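Local coordinates for protein 5-Carboxyvanillate Decarboxylase (Novosphingobium aromaticivorans, PDB 4QRN) that probably removes a carboxyl group from 5-carboxyvanillate, using a manganese-containing active site of the amidohydrolase type, at residues 39-44 and 206-211; 85-90 and 339-344; 96-101 and 335-340. All coordinates share one frame; numbering follows the deposited sequence.

In the fold
The three contacts lead from the metal site outward. Interaction 1 joins two barrel strands at the manganese, near the centre of the chain. Interactions 2 and 3 lie about 15 Å and 14 Å from it, centre to centre, and only 5 Å from each other. They share Tyr339 and Gln340, on the loop after strand 331-332. Glu42 of interaction 1 reaches this loop by a probable hydrogen bond of 2.9 Å from Tyr337 N to Glu42 OE1. Arg87 of interaction 2 bridges to Asp98 of interaction 3, with NE 2.9 Å from OD2. Segments of all three touch the bound nitrobenzoic acid; those of interactions 1 and 3 also bind the metal.

Interaction 1. Residues 39-44 and 206-211; sequences ATEEAF and PLYIHP. With MN (manganese (II) ion), chain E; 1DF (4-hydroxy-3-methoxy-5-nitrobenzoic acid), chain F.
This contact forms part of the manganese site of the amidohydrolase barrel. Glu41 on strand 38-44, the first of the barrel, and His210, at the C-terminal end of the fifth, reach the same metal. Glu41 OE2 and His210 NE2 each lie 2.2 Å from the manganese. Six donor atoms surround the ion octahedrally. The phenol oxygen O3 of the nitrobenzoic acid is roughly opposite Glu41 OE2, and Asp336 OD1 is opposite His210 NE2. Across the manganese from the nitro oxygen O11 is a water, which donates to Glu41 O over 3.1 Å.

The other carboxylate oxygen fixes the rotation of Glu41. Tyr208 OH donates to Glu41 OE1 over 2.6 Å and meets its anti lone pair. That oxygen sits at the ring's edge, near its plane, with the carboxylate turned 78° from the ring. Ser311 OG also bonds to OE1, and Thr309 OG1 to Tyr208 OH, so both have second partners. Glu41 CG is anti to the backbone N (chi1 -165°) and the extended chain carries the carboxylate to the metal. His210 ND1 donates to Pro211 O over 2.9 Å, meeting a lone pair in the carbonyl plane, though that oxygen is 16° out of the imidazole plane.

Interaction 2. Residues 85-90 and 339-344; sequences LERLLD and YQYVAD. With 1DF (4-hydroxy-3-methoxy-5-nitrobenzoic acid), chain F.
Arg87 and Tyr341 meet guanidinium face to ring edge. The edge of the Tyr341 ring points at one face of the guanidinium. CD2 of Tyr341 sits over the centre of that group, 3.6 Å from Arg87 CZ. The two planes are 66° apart, so the tyrosine comes edge-on and is not stacked flat on the guanidinium. Both groups have polar partners on helix 93-101. Arg87 NE has an acidic partner there, Asp98, and Tyr341 OH bonds to Asp98 O.

Apolar packing is carried by Leu88, whose CD2 lies 4.0 Å from Tyr339 CE2. Its other methyl, CD1, is in van der Waals contact with the hydroxyl, 3.4 Å from Tyr339 OH. The two side chains cross at about a right angle. Helix 79-89 thereby meets the loop that follows the last strand of the amidohydrolase barrel and leads into helix 343-350. Tyr277 of the second subunit packs on Gln340 and Val342 of the same loop.

Ligand contact falls to Tyr339. A chi1 of -61° sets its CG beside the backbone N and brings the ring over the nitrobenzoic acid. The two ring planes are nearly parallel, with ligand atom CM2 3.2 Å above the centre of the tyrosine ring. At the phenol end, Tyr339 OH lies 3.2 Å from the methoxy carbon CV of the ligand. Thr112 OG1 is the hydrogen-bond partner of that hydroxyl.

Interaction 3. Residues 96-101 and 335-340; sequences IADMDA and MDYPYQ. With MN (manganese (II) ion), chain E; 1DF (4-hydroxy-3-methoxy-5-nitrobenzoic acid), chain F.
Tyr337 and Asp98 carry this contact between the loop after strand 331-332 and helix 93-101. Tyr337 OH donates to Asp98 OD2 over 2.6 Å. The acceptor lies in the plane of the ring, at its edge, and offers its anti lone pair. Carboxylate and ring are turned 68° from each other. Asp98 CB also comes alongside, 3.8 Å from Tyr337 CE2. OD2 has a second partner in the salt bridge from Arg87, and the two donors together would hold the carboxylate in place.

With chi1 at 177° the buried Tyr337 ring swings opposite its own amide nitrogen, outward to the helix. Pro338 CB covers one face of this ring, 3.8 Å above its centre. The peptide bond between the two residues is cis. At the backbone of the loop, Glu42 of strand 38-44 takes three N-H groups. OE1 of Glu42 accepts from Tyr337 N, and OE2 accepts from the N atoms of Met335 and Asp336.

The residue before Tyr337 turns the other way, into the active site. Asp336, modelled in two conformers, binds the manganese through OD1, at 2.1 Å in one of them. His263 NE2 bonds to OD2 of the same carboxylate. A metal-binding aspartate just past the eighth strand of the barrel is a hallmark of the amidohydrolase superfamily.

Interaction 1. Residues 39-44 and 206-211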
loop_
_atom_site.group_PDB
_atom_site.type_symbol
_atom_site.label_atom_id
_atom_site.label_comp_id
_atom_site.label_asym_id
_atom_site.label_seq_id
_atom_site.Cartn_x
_atom_site.Cartn_y
_atom_site.Cartn_z
ATOM N N ALA A 39 20.122 0.456 15.229
ATOM C CA ALA A 39 19.504 0.507 13.914
ATOM C C ALA A 39 19.213 -0.923 13.453
ATOM O O ALA A 39 20.125 -1.727 13.335
ATOM C CB ALA A 39 20.436 1.212 12.949
ATOM N N THR A 40 17.936 -1.225 13.201
ATOM C CA THR A 40 17.507 -2.608 13.037
ATOM C C THR A 40 17.232 -3.088 11.603
ATOM O O THR A 40 16.716 -4.200 11.458
ATOM C CB THR A 40 16.267 -2.878 13.889
ATOM O OG1 THR A 40 15.198 -2.012 13.479
ATOM C CG2 THR A 40 16.551 -2.686 15.377
ATOM N N GLU A 41 17.615 -2.331 10.562
ATOM C CA GLU A 41 17.429 -2.817 9.195
ATOM C C GLU A 41 18.562 -2.323 8.288
ATOM O O GLU A 41 18.357 -1.521 7.384
ATOM C CB GLU A 41 16.077 -2.426 8.601
ATOM C CG GLU A 41 15.753 -3.250 7.325
ATOM C CD GLU A 41 14.663 -2.628 6.475
ATOM O OE1 GLU A 41 13.526 -2.538 6.960
ATOM O OE2 GLU A 41 14.920 -2.220 5.309
ATOM N N GLU A 42 19.763 -2.834 8.515
ATOM C CA GLU A 42 20.985 -2.274 7.922
ATOM C C GLU A 42 21.577 -3.307 6.974
ATOM O O GLU A 42 21.599 -4.492 7.272
ATOM C CB GLU A 42 21.939 -1.874 9.050
ATOM C CG GLU A 42 21.208 -1.154 10.205
ATOM C CD GLU A 42 20.379 0.041 9.738
ATOM O OE1 GLU A 42 20.947 0.901 9.034
ATOM O OE2 GLU A 42 19.143 0.109 10.058
ATOM N N ALA A 43 22.015 -2.854 5.802
ATOM C CA ALA A 43 22.322 -3.762 4.706
ATOM C C ALA A 43 23.819 -3.843 4.391
ATOM O O ALA A 43 24.559 -2.847 4.521
ATOM C CB ALA A 43 21.592 -3.305 3.457
ATOM N N PHE A 44 24.239 -5.014 3.899
ATOM C CA PHE A 44 25.571 -5.165 3.307
ATOM C C PHE A 44 25.453 -6.067 2.089
ATOM O O PHE A 44 24.430 -6.730 1.881
ATOM C CB PHE A 44 26.592 -5.737 4.304
ATOM C CG PHE A 44 26.384 -7.185 4.594
ATOM C CD1 PHE A 44 25.459 -7.565 5.566
ATOM C CD2 PHE A 44 27.075 -8.167 3.901
ATOM C CE1 PHE A 44 25.188 -8.884 5.839
ATOM C CE2 PHE A 44 26.810 -9.540 4.176
ATOM C CZ PHE A 44 25.866 -9.882 5.153
ATOM N N PRO A 206 13.130 -14.305 15.548
ATOM C CA PRO A 206 12.238 -13.622 14.609
ATOM C C PRO A 206 12.688 -13.771 13.175
ATOM O O PRO A 206 13.882 -13.928 12.867
ATOM C CB PRO A 206 12.361 -12.155 15.033
ATOM C CG PRO A 206 13.772 -12.074 15.588
ATOM C CD PRO A 206 13.976 -13.361 16.303
ATOM N N LEU A 207 11.694 -13.674 12.299
ATOM C CA LEU A 207 11.879 -13.557 10.870
ATOM C C LEU A 207 11.663 -12.115 10.472
ATOM O O LEU A 207 10.586 -11.569 10.752
ATOM C CB LEU A 207 10.831 -14.415 10.163
ATOM C CG LEU A 207 10.733 -14.214 8.655
ATOM C CD1 LEU A 207 12.065 -14.546 7.932
ATOM C CD2 LEU A 207 9.600 -15.047 8.093
ATOM N N TYR A 208 12.631 -11.489 9.805
ATOM C CA TYR A 208 12.426 -10.164 9.210
ATOM C C TYR A 208 12.090 -10.387 7.729
ATOM O O TYR A 208 12.915 -10.939 6.986
ATOM C CB TYR A 208 13.705 -9.333 9.383
ATOM C CG TYR A 208 13.497 -7.822 9.309
ATOM C CD1 TYR A 208 13.064 -7.189 8.146
ATOM C CD2 TYR A 208 13.729 -7.023 10.420
ATOM C CE1 TYR A 208 12.876 -5.803 8.098
ATOM C CE2 TYR A 208 13.574 -5.646 10.373
ATOM C CZ TYR A 208 13.154 -5.040 9.210
ATOM O OH TYR A 208 12.993 -3.674 9.190
ATOM N N ILE A 209 10.878 -10.010 7.310
ATOM C CA ILE A 209 10.544 -10.079 5.885
ATOM C C ILE A 209 10.859 -8.709 5.314
ATOM O O ILE A 209 10.144 -7.733 5.555
ATOM C CB ILE A 209 9.103 -10.490 5.601
ATOM C CG1 ILE A 209 8.815 -11.853 6.216
ATOM C CG2 ILE A 209 8.901 -10.554 4.071
ATOM C CD1 ILE A 209 7.394 -12.361 6.000
ATOM N N HIS A 210 11.985 -8.640 4.612
ATOM C CA HIS A 210 12.461 -7.422 3.985
ATOM C C HIS A 210 11.917 -7.353 2.556
ATOM O O HIS A 210 11.677 -8.393 1.937
ATOM C CB HIS A 210 13.990 -7.489 3.942
ATOM C CG HIS A 210 14.633 -6.228 3.458
ATOM N ND1 HIS A 210 14.771 -5.929 2.126
ATOM C CD2 HIS A 210 15.152 -5.176 4.141
ATOM C CE1 HIS A 210 15.336 -4.731 2.013
ATOM N NE2 HIS A 210 15.602 -4.261 3.222
ATOM N N PRO A 211 11.762 -6.150 1.980
ATOM C CA PRO A 211 11.244 -6.103 0.613
ATOM C C PRO A 211 12.183 -6.706 -0.419
ATOM O O PRO A 211 13.395 -6.890 -0.243
ATOM C CB PRO A 211 11.092 -4.603 0.343
ATOM C CG PRO A 211 10.910 -3.972 1.686
ATOM C CD PRO A 211 11.799 -4.812 2.607
HETATM MN MN MN E . 16.256 -2.168 3.620
HETATM C C1 1DF F . 16.526 0.284 -1.419
HETATM C CO1 1DF F . 15.855 0.504 -0.249
HETATM C CO2 1DF F . 17.125 -0.975 -1.643
HETATM C CM1 1DF F . 15.902 -0.555 0.719
HETATM C CM2 1DF F . 17.261 -1.900 -0.628
HETATM O OM 1DF F . 17.875 -3.112 -0.778
HETATM C CZ 1DF F . 16.751 -1.656 0.638
HETATM C CC 1DF F . 16.580 1.301 -2.499
HETATM C CV 1DF F . 18.175 -3.531 -2.110
HETATM O O1 1DF F . 16.521 2.554 -2.154
HETATM O O2 1DF F . 16.699 0.920 -3.668
HETATM O O3 1DF F . 17.005 -2.424 1.657
HETATM N N 1DF F . 14.792 -0.513 1.732
HETATM O O11 1DF F . 14.614 -1.394 2.525
HETATM O O22 1DF F . 13.943 0.415 1.617
HETATM O O HOH W 1 18.042 -2.883 4.668
#

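Interaction 2. Residues 85-90 and 339-344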
loop_
_atom_site.group_PDB
_atom_site.type_symbol
_atom_site.label_atom_id
_atom_site.label_comp_id
_atom_site.label_asym_id
_atom_site.label_seq_id
_atom_site.Cartn_x
_atom_site.Cartn_y
_atom_site.Cartn_z
ATOM N N LEU A 85 26.864 1.442 -3.365
ATOM C CA LEU A 85 27.550 0.187 -3.633
ATOM C C LEU A 85 28.826 0.110 -2.796
ATOM O O LEU A 85 29.136 -0.944 -2.226
ATOM C CB LEU A 85 27.831 0.075 -5.132
ATOM C CG LEU A 85 28.481 -1.212 -5.608
ATOM C CD1 LEU A 85 27.594 -2.396 -5.299
ATOM C CD2 LEU A 85 28.805 -1.099 -7.113
ATOM N N GLU A 86 29.573 1.210 -2.725
ATOM C CA GLU A 86 30.767 1.224 -1.900
ATOM C C GLU A 86 30.465 0.908 -0.437
ATOM O O GLU A 86 31.138 0.104 0.219
ATOM C CB GLU A 86 31.435 2.595 -1.988
ATOM C CG GLU A 86 32.123 2.856 -3.296
ATOM C CD GLU A 86 32.812 4.217 -3.341
ATOM O OE1 GLU A 86 33.007 4.850 -2.270
ATOM O OE2 GLU A 86 33.179 4.651 -4.460
ATOM N N ARG A 87 29.446 1.559 0.099
ATOM C CA ARG A 87 29.103 1.349 1.504
ATOM C C ARG A 87 28.587 -0.070 1.747
ATOM O O ARG A 87 28.920 -0.666 2.785
ATOM C CB ARG A 87 28.091 2.398 1.985
ATOM C CG ARG A 87 28.737 3.764 2.191
ATOM C CD ARG A 87 27.711 4.802 2.527
ATOM N NE ARG A 87 28.367 6.025 2.959
ATOM C CZ ARG A 87 27.989 7.249 2.632
ATOM N NH1 ARG A 87 26.930 7.450 1.861
ATOM N NH2 ARG A 87 28.694 8.272 3.101
ATOM N N LEU A 88 27.769 -0.599 0.845
ATOM C CA LEU A 88 27.270 -1.964 1.031
ATOM C C LEU A 88 28.392 -2.954 1.220
ATOM O O LEU A 88 28.290 -3.892 2.017
ATOM C CB LEU A 88 26.470 -2.407 -0.198
ATOM C CG LEU A 88 25.044 -1.864 -0.312
ATOM C CD1 LEU A 88 24.509 -2.196 -1.713
ATOM C CD2 LEU A 88 24.137 -2.468 0.758
ATOM N N LEU A 89 29.469 -2.769 0.451
ATOM C CA LEU A 89 30.531 -3.773 0.398
ATOM C C LEU A 89 31.458 -3.730 1.611
ATOM O O LEU A 89 32.227 -4.675 1.831
ATOM C CB LEU A 89 31.310 -3.628 -0.912
ATOM C CG LEU A 89 30.502 -4.066 -2.147
ATOM C CD1 LEU A 89 31.156 -3.542 -3.425
ATOM C CD2 LEU A 89 30.293 -5.572 -2.216
ATOM N N ASP A 90 31.393 -2.661 2.402
ATOM C CA ASP A 90 32.291 -2.526 3.551
ATOM C C ASP A 90 31.629 -3.095 4.803
ATOM O O ASP A 90 30.488 -2.755 5.109
ATOM C CB ASP A 90 32.657 -1.073 3.795
ATOM C CG ASP A 90 33.803 -0.936 4.774
ATOM O OD1 ASP A 90 34.962 -0.937 4.308
ATOM O OD2 ASP A 90 33.579 -0.839 6.002
ATOM N N TYR A 339 21.096 2.745 2.006
ATOM C CA TYR A 339 20.105 3.270 1.084
ATOM C C TYR A 339 19.509 4.595 1.529
ATOM O O TYR A 339 19.070 5.398 0.702
ATOM C CB TYR A 339 18.997 2.234 0.852
ATOM C CG TYR A 339 19.564 0.960 0.245
ATOM C CD1 TYR A 339 19.913 0.909 -1.100
ATOM C CD2 TYR A 339 19.755 -0.189 1.010
ATOM C CE1 TYR A 339 20.464 -0.227 -1.666
ATOM C CE2 TYR A 339 20.320 -1.346 0.460
ATOM C CZ TYR A 339 20.642 -1.352 -0.887
ATOM O OH TYR A 339 21.174 -2.465 -1.469
ATOM N N GLN A 340 19.464 4.813 2.839
ATOM C CA GLN A 340 18.898 6.021 3.400
ATOM C C GLN A 340 19.729 6.454 4.612
ATOM O O GLN A 340 19.296 6.350 5.762
ATOM C CB GLN A 340 17.424 5.806 3.731
ATOM C CG GLN A 340 16.680 7.103 3.983
ATOM C CD GLN A 340 15.187 6.970 3.727
ATOM O OE1 GLN A 340 14.729 6.042 3.051
ATOM N NE2 GLN A 340 14.416 7.897 4.296
ATOM N N TYR A 341 20.941 6.927 4.333
ATOM C CA TYR A 341 21.913 7.314 5.354
ATOM C C TYR A 341 21.870 8.826 5.496
ATOM O O TYR A 341 22.485 9.537 4.714
ATOM C CB TYR A 341 23.306 6.853 4.899
ATOM C CG TYR A 341 24.445 7.273 5.795
ATOM C CD1 TYR A 341 24.424 7.019 7.166
ATOM C CD2 TYR A 341 25.564 7.903 5.271
ATOM C CE1 TYR A 341 25.471 7.381 7.995
ATOM C CE2 TYR A 341 26.621 8.282 6.084
ATOM C CZ TYR A 341 26.573 8.026 7.445
ATOM O OH TYR A 341 27.609 8.411 8.261
ATOM N N VAL A 342 21.111 9.314 6.467
ATOM C CA VAL A 342 20.806 10.743 6.544
ATOM C C VAL A 342 20.928 11.219 7.978
ATOM O O VAL A 342 20.080 10.944 8.818
ATOM C CB VAL A 342 19.377 11.052 6.024
ATOM C CG1 VAL A 342 19.183 12.554 5.942
ATOM C CG2 VAL A 342 19.097 10.346 4.678
ATOM N N ALA A 343 22.009 11.938 8.273
ATOM C CA ALA A 343 22.223 12.426 9.635
ATOM C C ALA A 343 21.018 13.237 10.121
ATOM O O ALA A 343 20.631 13.146 11.300
ATOM C CB ALA A 343 23.517 13.252 9.704
ATOM N N ASP A 344 20.439 14.061 9.250
ATOM C CA ASP A 344 19.304 14.873 9.686
ATOM C C ASP A 344 18.111 14.021 10.110
ATOM O O ASP A 344 17.304 14.483 10.919
ATOM C CB ASP A 344 18.879 15.854 8.586
ATOM C CG ASP A 344 19.754 17.076 8.507
ATOM O OD1 ASP A 344 20.460 17.401 9.475
ATOM O OD2 ASP A 344 19.678 17.748 7.470
HETATM C C1 1DF F . 16.526 0.284 -1.419
HETATM C CO1 1DF F . 15.855 0.504 -0.249
HETATM C CO2 1DF F . 17.125 -0.975 -1.643
HETATM C CM1 1DF F . 15.902 -0.555 0.719
HETATM C CM2 1DF F . 17.261 -1.900 -0.628
HETATM O OM 1DF F . 17.875 -3.112 -0.778
HETATM C CZ 1DF F . 16.751 -1.656 0.638
HETATM C CC 1DF F . 16.580 1.301 -2.499
HETATM C CV 1DF F . 18.175 -3.531 -2.110
HETATM O O1 1DF F . 16.521 2.554 -2.154
HETATM O O2 1DF F . 16.699 0.920 -3.668
HETATM O O3 1DF F . 17.005 -2.424 1.657
HETATM N N 1DF F . 14.792 -0.513 1.732
HETATM O O11 1DF F . 14.614 -1.394 2.525
HETATM O O22 1DF F . 13.943 0.415 1.617
#

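Interaction 3. Residues 96-101 and 335-340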
loop_
_atom_site.group_PDB
_atom_site.type_symbol
_atom_site.label_atom_id
_atom_site.label_comp_id
_atom_site.label_asym_id
_atom_site.label_seq_id
_atom_site.Cartn_x
_atom_site.Cartn_y
_atom_site.Cartn_z
ATOM N N ILE A 96 31.936 1.454 10.300
ATOM C CA ILE A 96 31.984 1.898 11.687
ATOM C C ILE A 96 32.070 3.422 11.763
ATOM O O ILE A 96 31.393 4.031 12.580
ATOM C CB ILE A 96 33.174 1.256 12.412
ATOM C CG1 ILE A 96 32.961 -0.250 12.581
ATOM C CG2 ILE A 96 33.461 1.962 13.753
ATOM C CD1 ILE A 96 31.970 -0.634 13.607
ATOM N N ALA A 97 32.912 4.031 10.932
ATOM C CA ALA A 97 33.021 5.492 10.929
ATOM C C ALA A 97 31.676 6.134 10.538
ATOM O O ALA A 97 31.302 7.170 11.095
ATOM C CB ALA A 97 34.133 5.927 9.997
ATOM N N ASP A 98 30.982 5.541 9.572
ATOM C CA ASP A 98 29.696 6.086 9.173
ATOM C C ASP A 98 28.681 5.992 10.321
ATOM O O ASP A 98 27.854 6.898 10.503
ATOM C CB ASP A 98 29.150 5.356 7.930
ATOM C CG ASP A 98 29.792 5.830 6.619
ATOM O OD1 ASP A 98 30.601 6.785 6.622
ATOM O OD2 ASP A 98 29.460 5.243 5.564
ATOM N N MET A 99 28.707 4.891 11.059
ATOM C CA MET A 99 27.870 4.760 12.236
ATOM C C MET A 99 28.259 5.788 13.290
ATOM O O MET A 99 27.398 6.472 13.863
ATOM C CB MET A 99 27.975 3.352 12.807
ATOM C CG MET A 99 27.313 2.300 11.908
ATOM S SD MET A 99 27.725 0.598 12.307
ATOM C CE MET A 99 27.048 0.449 13.962
ATOM N N ASP A 100 29.561 5.912 13.561
ATOM C CA ASP A 100 30.028 6.852 14.560
ATOM C C ASP A 100 29.556 8.271 14.203
ATOM O O ASP A 100 29.173 9.055 15.078
ATOM C CB ASP A 100 31.549 6.813 14.654
ATOM C CG ASP A 100 32.086 5.546 15.324
ATOM O OD1 ASP A 100 31.324 4.822 16.001
ATOM O OD2 ASP A 100 33.317 5.311 15.211
ATOM N N ALA A 101 29.605 8.626 12.924
ATOM C CA ALA A 101 29.248 9.973 12.481
ATOM C C ALA A 101 27.766 10.285 12.628
ATOM O O ALA A 101 27.373 11.451 12.547
ATOM C CB ALA A 101 29.687 10.183 11.039
ATOM N N MET A 335 17.563 2.551 10.394
ATOM C CA MET A 335 18.078 3.553 9.473
ATOM C C MET A 335 17.923 3.168 7.980
ATOM O O MET A 335 17.710 4.039 7.146
ATOM C CB MET A 335 19.545 3.837 9.805
ATOM C CG MET A 335 20.211 4.788 8.843
ATOM S SD MET A 335 21.908 5.180 9.265
ATOM C CE MET A 335 21.691 6.539 10.407
ATOM N N ASP A 336 18.082 1.881 7.644
ATOM C CA ASP A 336 18.142 1.449 6.242
ATOM C C ASP A 336 19.461 1.933 5.618
ATOM O O ASP A 336 19.526 2.217 4.417
ATOM C CB ASP A 336 16.888 1.890 5.427
ATOM C CG ASP A 336 16.211 0.732 4.660
ATOM O OD1 ASP A 336 16.887 -0.299 4.352
ATOM O OD2 ASP A 336 14.996 0.891 4.362
ATOM N N TYR A 337 20.536 1.953 6.403
ATOM C CA TYR A 337 21.855 2.227 5.830
ATOM C C TYR A 337 22.196 1.114 4.830
ATOM O O TYR A 337 21.967 -0.052 5.129
ATOM C CB TYR A 337 22.870 2.221 6.942
ATOM C CG TYR A 337 24.301 2.424 6.504
ATOM C CD1 TYR A 337 25.121 1.340 6.169
ATOM C CD2 TYR A 337 24.852 3.705 6.454
ATOM C CE1 TYR A 337 26.452 1.516 5.825
ATOM C CE2 TYR A 337 26.198 3.898 6.094
ATOM C CZ TYR A 337 26.988 2.793 5.793
ATOM O OH TYR A 337 28.327 2.933 5.471
ATOM N N PRO A 338 22.790 1.432 3.668
ATOM C CA PRO A 338 23.224 2.754 3.202
ATOM C C PRO A 338 22.241 3.388 2.227
ATOM O O PRO A 338 22.558 4.438 1.656
ATOM C CB PRO A 338 24.552 2.426 2.515
ATOM C CG PRO A 338 24.280 1.105 1.842
ATOM C CD PRO A 338 23.387 0.356 2.842
ATOM N N TYR A 339 21.096 2.745 2.006
ATOM C CA TYR A 339 20.105 3.270 1.084
ATOM C C TYR A 339 19.509 4.595 1.529
ATOM O O TYR A 339 19.070 5.398 0.702
ATOM C CB TYR A 339 18.997 2.234 0.852
ATOM C CG TYR A 339 19.564 0.960 0.245
ATOM C CD1 TYR A 339 19.913 0.909 -1.100
ATOM C CD2 TYR A 339 19.755 -0.189 1.010
ATOM C CE1 TYR A 339 20.464 -0.227 -1.666
ATOM C CE2 TYR A 339 20.320 -1.346 0.460
ATOM C CZ TYR A 339 20.642 -1.352 -0.887
ATOM O OH TYR A 339 21.174 -2.465 -1.469
ATOM N N GLN A 340 19.464 4.813 2.839
ATOM C CA GLN A 340 18.898 6.021 3.400
ATOM C C GLN A 340 19.729 6.454 4.612
ATOM O O GLN A 340 19.296 6.350 5.762
ATOM C CB GLN A 340 17.424 5.806 3.731
ATOM C CG GLN A 340 16.680 7.103 3.983
ATOM C CD GLN A 340 15.187 6.970 3.727
ATOM O OE1 GLN A 340 14.729 6.042 3.051
ATOM N NE2 GLN A 340 14.416 7.897 4.296
HETATM MN MN MN E . 16.256 -2.168 3.620
HETATM C C1 1DF F . 16.526 0.284 -1.419
HETATM C CO1 1DF F . 15.855 0.504 -0.249
HETATM C CO2 1DF F . 17.125 -0.975 -1.643
HETATM C CM1 1DF F . 15.902 -0.555 0.719
HETATM C CM2 1DF F . 17.261 -1.900 -0.628
HETATM O OM 1DF F . 17.875 -3.112 -0.778
HETATM C CZ 1DF F . 16.751 -1.656 0.638
HETATM C CC 1DF F . 16.580 1.301 -2.499
HETATM C CV 1DF F . 18.175 -3.531 -2.110
HETATM O O1 1DF F . 16.521 2.554 -2.154
HETATM O O2 1DF F . 16.699 0.920 -3.668
HETATM O O3 1DF F . 17.005 -2.424 1.657
HETATM N N 1DF F . 14.792 -0.513 1.732
HETATM O O11 1DF F . 14.614 -1.394 2.525
HETATM O O22 1DF F . 13.943 0.415 1.617
HETATM O O HOH W 1 18.042 -2.883 4.668
#